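Local coordinates for NIF3-related protein (Bacillus cereus, PDB 2GX8), which is of unknown function but binds a pair of zinc ions in the dimetal motif of the NIF3 family and carries an additional, probably regulatory, domain, at residues L147-M161 against N262-Q276. Numbering follows the deposited sequence.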
# COMPACT_ATOMS: atom_id res chain seq x y z
N LEU C 147 -21.67 10.03 37.72
CA LEU C 147 -20.62 9.04 37.93
C LEU C 147 -19.52 9.58 38.84
O LEU C 147 -19.08 10.74 38.70
CB LEU C 147 -20.01 8.56 36.61
CG LEU C 147 -20.83 7.88 35.52
CD1 LEU C 147 -19.85 7.17 34.63
CD2 LEU C 147 -21.83 6.86 36.06
N GLN C 148 -19.05 8.72 39.74
CA GLN C 148 -17.99 9.03 40.71
C GLN C 148 -16.72 8.21 40.47
O GLN C 148 -16.76 7.16 39.82
CB GLN C 148 -18.52 8.79 42.09
CG GLN C 148 -19.67 9.70 42.37
CD GLN C 148 -20.61 9.13 43.36
OE1 GLN C 148 -20.22 8.45 44.31
NE2 GLN C 148 -21.90 9.39 43.15
N ASN C 149 -15.61 8.71 41.00
CA ASN C 149 -14.31 8.05 40.87
C ASN C 149 -14.01 7.66 39.43
O ASN C 149 -13.74 6.49 39.15
CB ASN C 149 -14.23 6.81 41.79
CG ASN C 149 -14.37 7.15 43.25
OD1 ASN C 149 -14.96 6.39 44.03
ND2 ASN C 149 -13.83 8.31 43.64
N THR C 150 -14.08 8.63 38.52
CA THR C 150 -13.86 8.33 37.11
C THR C 150 -12.39 8.22 36.72
O THR C 150 -11.52 8.82 37.36
CB THR C 150 -14.59 9.30 36.15
OG1 THR C 150 -14.12 10.64 36.35
CG2 THR C 150 -16.08 9.25 36.35
N GLU C 151 -12.15 7.41 35.70
CA GLU C 151 -10.84 7.18 35.10
C GLU C 151 -10.98 7.26 33.59
O GLU C 151 -12.06 7.09 33.07
CB GLU C 151 -10.39 5.76 35.35
CG GLU C 151 -10.05 5.37 36.73
CD GLU C 151 -9.49 3.95 36.74
OE1 GLU C 151 -9.46 3.33 35.64
OE2 GLU C 151 -9.09 3.46 37.82
N VAL C 152 -9.90 7.50 32.87
CA VAL C 152 -9.95 7.51 31.41
C VAL C 152 -10.36 6.10 30.97
O VAL C 152 -9.93 5.09 31.56
CB VAL C 152 -8.59 7.93 30.76
CG1 VAL C 152 -8.58 7.65 29.28
CG2 VAL C 152 -8.29 9.42 31.00
N LEU C 153 -11.22 6.01 29.95
CA LEU C 153 -11.66 4.69 29.51
C LEU C 153 -10.62 4.06 28.58
O LEU C 153 -10.18 2.93 28.82
CB LEU C 153 -13.03 4.77 28.82
CG LEU C 153 -13.52 3.50 28.12
CD1 LEU C 153 -13.87 2.44 29.18
CD2 LEU C 153 -14.70 3.82 27.26
N ALA C 154 -10.26 4.78 27.51
CA ALA C 154 -9.30 4.28 26.54
C ALA C 154 -8.22 5.33 26.40
O ALA C 154 -8.49 6.41 25.80
CB ALA C 154 -9.97 4.05 25.17
N PRO C 155 -7.03 5.05 26.95
CA PRO C 155 -5.87 5.92 26.92
C PRO C 155 -5.41 6.14 25.47
O PRO C 155 -5.20 5.13 24.72
CB PRO C 155 -4.81 5.10 27.68
CG PRO C 155 -5.62 4.17 28.54
CD PRO C 155 -6.75 3.79 27.67
N THR C 156 -5.18 7.48 25.15
CA THR C 156 -4.73 7.78 23.79
C THR C 156 -3.53 8.69 23.84
O THR C 156 -2.77 8.79 22.88
CB THR C 156 -5.82 8.48 22.93
OG1 THR C 156 -6.16 9.75 23.50
CG2 THR C 156 -7.07 7.62 22.77
N TYR C 157 -3.35 9.34 24.98
CA TYR C 157 -2.27 10.28 25.13
C TYR C 157 -1.70 10.34 26.55
O TYR C 157 -2.44 10.35 27.53
CB TYR C 157 -2.74 11.68 24.67
CG TYR C 157 -1.67 12.74 24.72
CD1 TYR C 157 -0.77 12.90 23.66
CD2 TYR C 157 -1.54 13.58 25.83
CE1 TYR C 157 0.22 13.87 23.72
CE2 TYR C 157 -0.55 14.55 25.90
CZ TYR C 157 0.32 14.69 24.84
OH TYR C 157 1.31 15.65 24.91
N ALA C 158 -0.37 10.35 26.65
CA ALA C 158 0.37 10.51 27.91
C ALA C 158 1.58 11.36 27.55
O ALA C 158 2.44 10.94 26.77
CB ALA C 158 0.81 9.19 28.47
N GLU C 159 1.62 12.57 28.10
CA GLU C 159 2.67 13.53 27.81
C GLU C 159 4.05 12.94 28.17
O GLU C 159 4.18 12.27 29.20
CB GLU C 159 2.42 14.77 28.66
CG GLU C 159 3.29 15.97 28.36
CD GLU C 159 2.61 17.03 27.54
OE1 GLU C 159 1.62 17.63 28.03
OE2 GLU C 159 3.09 17.31 26.42
N GLU C 160 5.05 13.14 27.31
CA GLU C 160 6.43 12.73 27.64
C GLU C 160 6.94 13.70 28.71
O GLU C 160 6.68 14.91 28.63
CB GLU C 160 7.35 12.79 26.41
CG GLU C 160 7.04 11.81 25.29
CD GLU C 160 7.91 12.03 24.04
OE1 GLU C 160 9.00 12.63 24.15
OE2 GLU C 160 7.51 11.59 22.94
N MET C 161 7.63 13.16 29.72
CA MET C 161 8.16 14.00 30.80
C MET C 161 9.66 14.22 30.64
O MET C 161 10.38 13.37 30.12
CB MET C 161 7.89 13.39 32.19
CG MET C 161 6.41 13.18 32.59
SD MET C 161 5.41 14.63 32.96
CE MET C 161 4.74 14.92 31.37
N ASN C 262 9.07 8.37 32.94
CA ASN C 262 7.87 8.80 33.64
C ASN C 262 6.92 9.42 32.63
O ASN C 262 7.36 10.18 31.75
CB ASN C 262 8.24 9.87 34.68
CG ASN C 262 9.24 9.37 35.69
OD1 ASN C 262 10.21 10.05 35.98
ND2 ASN C 262 9.02 8.17 36.22
N LYS C 263 5.64 9.08 32.73
CA LYS C 263 4.63 9.70 31.84
C LYS C 263 3.75 10.67 32.62
O LYS C 263 3.66 10.57 33.85
CB LYS C 263 3.78 8.65 31.10
CG LYS C 263 4.54 7.84 30.04
CD LYS C 263 5.15 8.73 28.97
CE LYS C 263 6.29 8.01 28.24
NZ LYS C 263 7.10 8.96 27.43
N GLY C 264 3.14 11.62 31.91
CA GLY C 264 2.22 12.59 32.54
C GLY C 264 0.89 11.91 32.84
O GLY C 264 0.78 10.68 32.73
N GLU C 265 -0.13 12.68 33.21
CA GLU C 265 -1.41 12.04 33.47
C GLU C 265 -1.91 11.47 32.14
O GLU C 265 -1.80 12.13 31.09
CB GLU C 265 -2.42 12.97 34.18
CG GLU C 265 -3.08 14.10 33.34
CD GLU C 265 -4.10 14.94 34.15
OE1 GLU C 265 -3.88 15.14 35.37
OE2 GLU C 265 -5.13 15.41 33.59
N THR C 266 -2.37 10.22 32.16
CA THR C 266 -2.94 9.59 30.98
C THR C 266 -4.22 10.33 30.62
O THR C 266 -5.03 10.65 31.50
CB THR C 266 -3.38 8.14 31.23
OG1 THR C 266 -2.35 7.43 31.90
CG2 THR C 266 -3.68 7.45 29.92
N LEU C 267 -4.37 10.60 29.32
CA LEU C 267 -5.55 11.22 28.74
C LEU C 267 -6.05 10.27 27.64
O LEU C 267 -5.26 9.48 27.08
CB LEU C 267 -5.24 12.61 28.17
CG LEU C 267 -4.89 13.75 29.15
CD1 LEU C 267 -4.20 14.89 28.46
CD2 LEU C 267 -6.10 14.26 29.92
N GLY C 268 -7.35 10.32 27.36
CA GLY C 268 -7.93 9.45 26.36
C GLY C 268 -9.42 9.61 26.12
O GLY C 268 -10.02 10.59 26.51
N LEU C 269 -10.01 8.63 25.48
CA LEU C 269 -11.40 8.71 25.13
C LEU C 269 -12.29 8.07 26.18
O LEU C 269 -11.97 7.01 26.67
CB LEU C 269 -11.63 7.99 23.81
CG LEU C 269 -11.01 8.66 22.59
CD1 LEU C 269 -11.15 7.71 21.42
CD2 LEU C 269 -11.68 10.02 22.32
N GLY C 270 -13.40 8.73 26.50
CA GLY C 270 -14.38 8.21 27.46
C GLY C 270 -13.95 8.12 28.90
O GLY C 270 -12.74 8.14 29.19
N LYS C 271 -14.94 8.00 29.80
CA LYS C 271 -14.73 7.86 31.26
C LYS C 271 -15.37 6.58 31.81
O LYS C 271 -16.34 6.08 31.27
CB LYS C 271 -15.31 9.06 32.03
CG LYS C 271 -14.60 10.39 31.75
CD LYS C 271 -13.21 10.38 32.33
CE LYS C 271 -12.40 11.59 31.89
NZ LYS C 271 -11.10 11.72 32.61
N ILE C 272 -14.79 6.01 32.86
CA ILE C 272 -15.41 4.86 33.48
C ILE C 272 -15.43 5.18 34.96
O ILE C 272 -14.42 5.61 35.50
CB ILE C 272 -14.75 3.49 33.11
CG1 ILE C 272 -15.61 2.32 33.64
CG2 ILE C 272 -13.28 3.40 33.54
CD1 ILE C 272 -15.16 0.95 33.19
N GLY C 273 -16.60 5.03 35.58
CA GLY C 273 -16.82 5.36 36.97
C GLY C 273 -17.95 4.55 37.57
O GLY C 273 -18.40 3.56 36.97
N TYR C 274 -18.45 4.98 38.72
CA TYR C 274 -19.49 4.26 39.47
C TYR C 274 -20.74 5.05 39.79
O TYR C 274 -20.66 6.19 40.24
CB TYR C 274 -18.89 3.76 40.80
CG TYR C 274 -17.77 2.77 40.63
CD1 TYR C 274 -16.43 3.18 40.59
CD2 TYR C 274 -18.05 1.40 40.48
CE1 TYR C 274 -15.40 2.26 40.42
CE2 TYR C 274 -17.03 0.47 40.32
CZ TYR C 274 -15.72 0.89 40.28
OH TYR C 274 -14.73 -0.07 40.12
N LEU C 275 -21.90 4.44 39.58
CA LEU C 275 -23.15 5.10 39.98
C LEU C 275 -23.17 5.24 41.50
O LEU C 275 -22.40 4.57 42.21
CB LEU C 275 -24.38 4.32 39.50
CG LEU C 275 -24.68 4.22 38.00
CD1 LEU C 275 -25.84 3.28 37.74
CD2 LEU C 275 -24.96 5.58 37.36
N GLN C 276 -24.02 6.13 42.01
CA GLN C 276 -24.18 6.34 43.46
C GLN C 276 -24.87 5.12 44.12
O GLN C 276 -24.57 4.76 45.27
CB GLN C 276 -24.97 7.64 43.71
CG GLN C 276 -25.28 8.01 45.20
CD GLN C 276 -24.07 8.52 45.99
OE1 GLN C 276 -22.94 8.60 45.48
NE2 GLN C 276 -24.31 8.88 47.25
O HOH W 1 -0.41 13.88 29.84
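Val152 turns CG1 anti to its backbone N (chi1 168°), and this sets the methyl against Gly268, with CG1 3.5 Å from Gly268 CA. CG2 of the same valine rests near Thr266 O. With CG anti to the N (chi1 -178°), the Tyr157 ring runs beside the Leu267 side chain, both pointing the same way, and Leu267 CD1 meets the ring edge 4.0 Å from Tyr157 CD2. Leu267 O takes two bonds, from Thr156 N and Tyr157 N. Thr156 N lies in the carbonyl plane on a lone pair, whereas Tyr157 N stands above that plane. In return, Leu267 N gives a 2.6 Å bond to Tyr157 O. Thr156 and Tyr157 thus both face Leu267, a classic beta bulge. Thr156 OG1 is buried here without a polar partner. Beyond it, a water joins Glu159 N to Glu265 O.

Both strands turn a corner together, at Leu153-Ala154 and Leu269. Ala154 and Leu269 exchange two backbone bonds there. Leu153 O, at the bend, is held by Lys327 and Gln323. At the far end Gln148 NE2 bonds Gln276 OE1 at 2.7 Å, with the two amide planes 54° apart. Leu269 packs on the zinc ligand Asp131, its side chain about 7 Å from a zinc ion. The arrangement is a bent antiparallel strand pair with a classic bulge, passing close to the dimetal site of this NIF3-family protein.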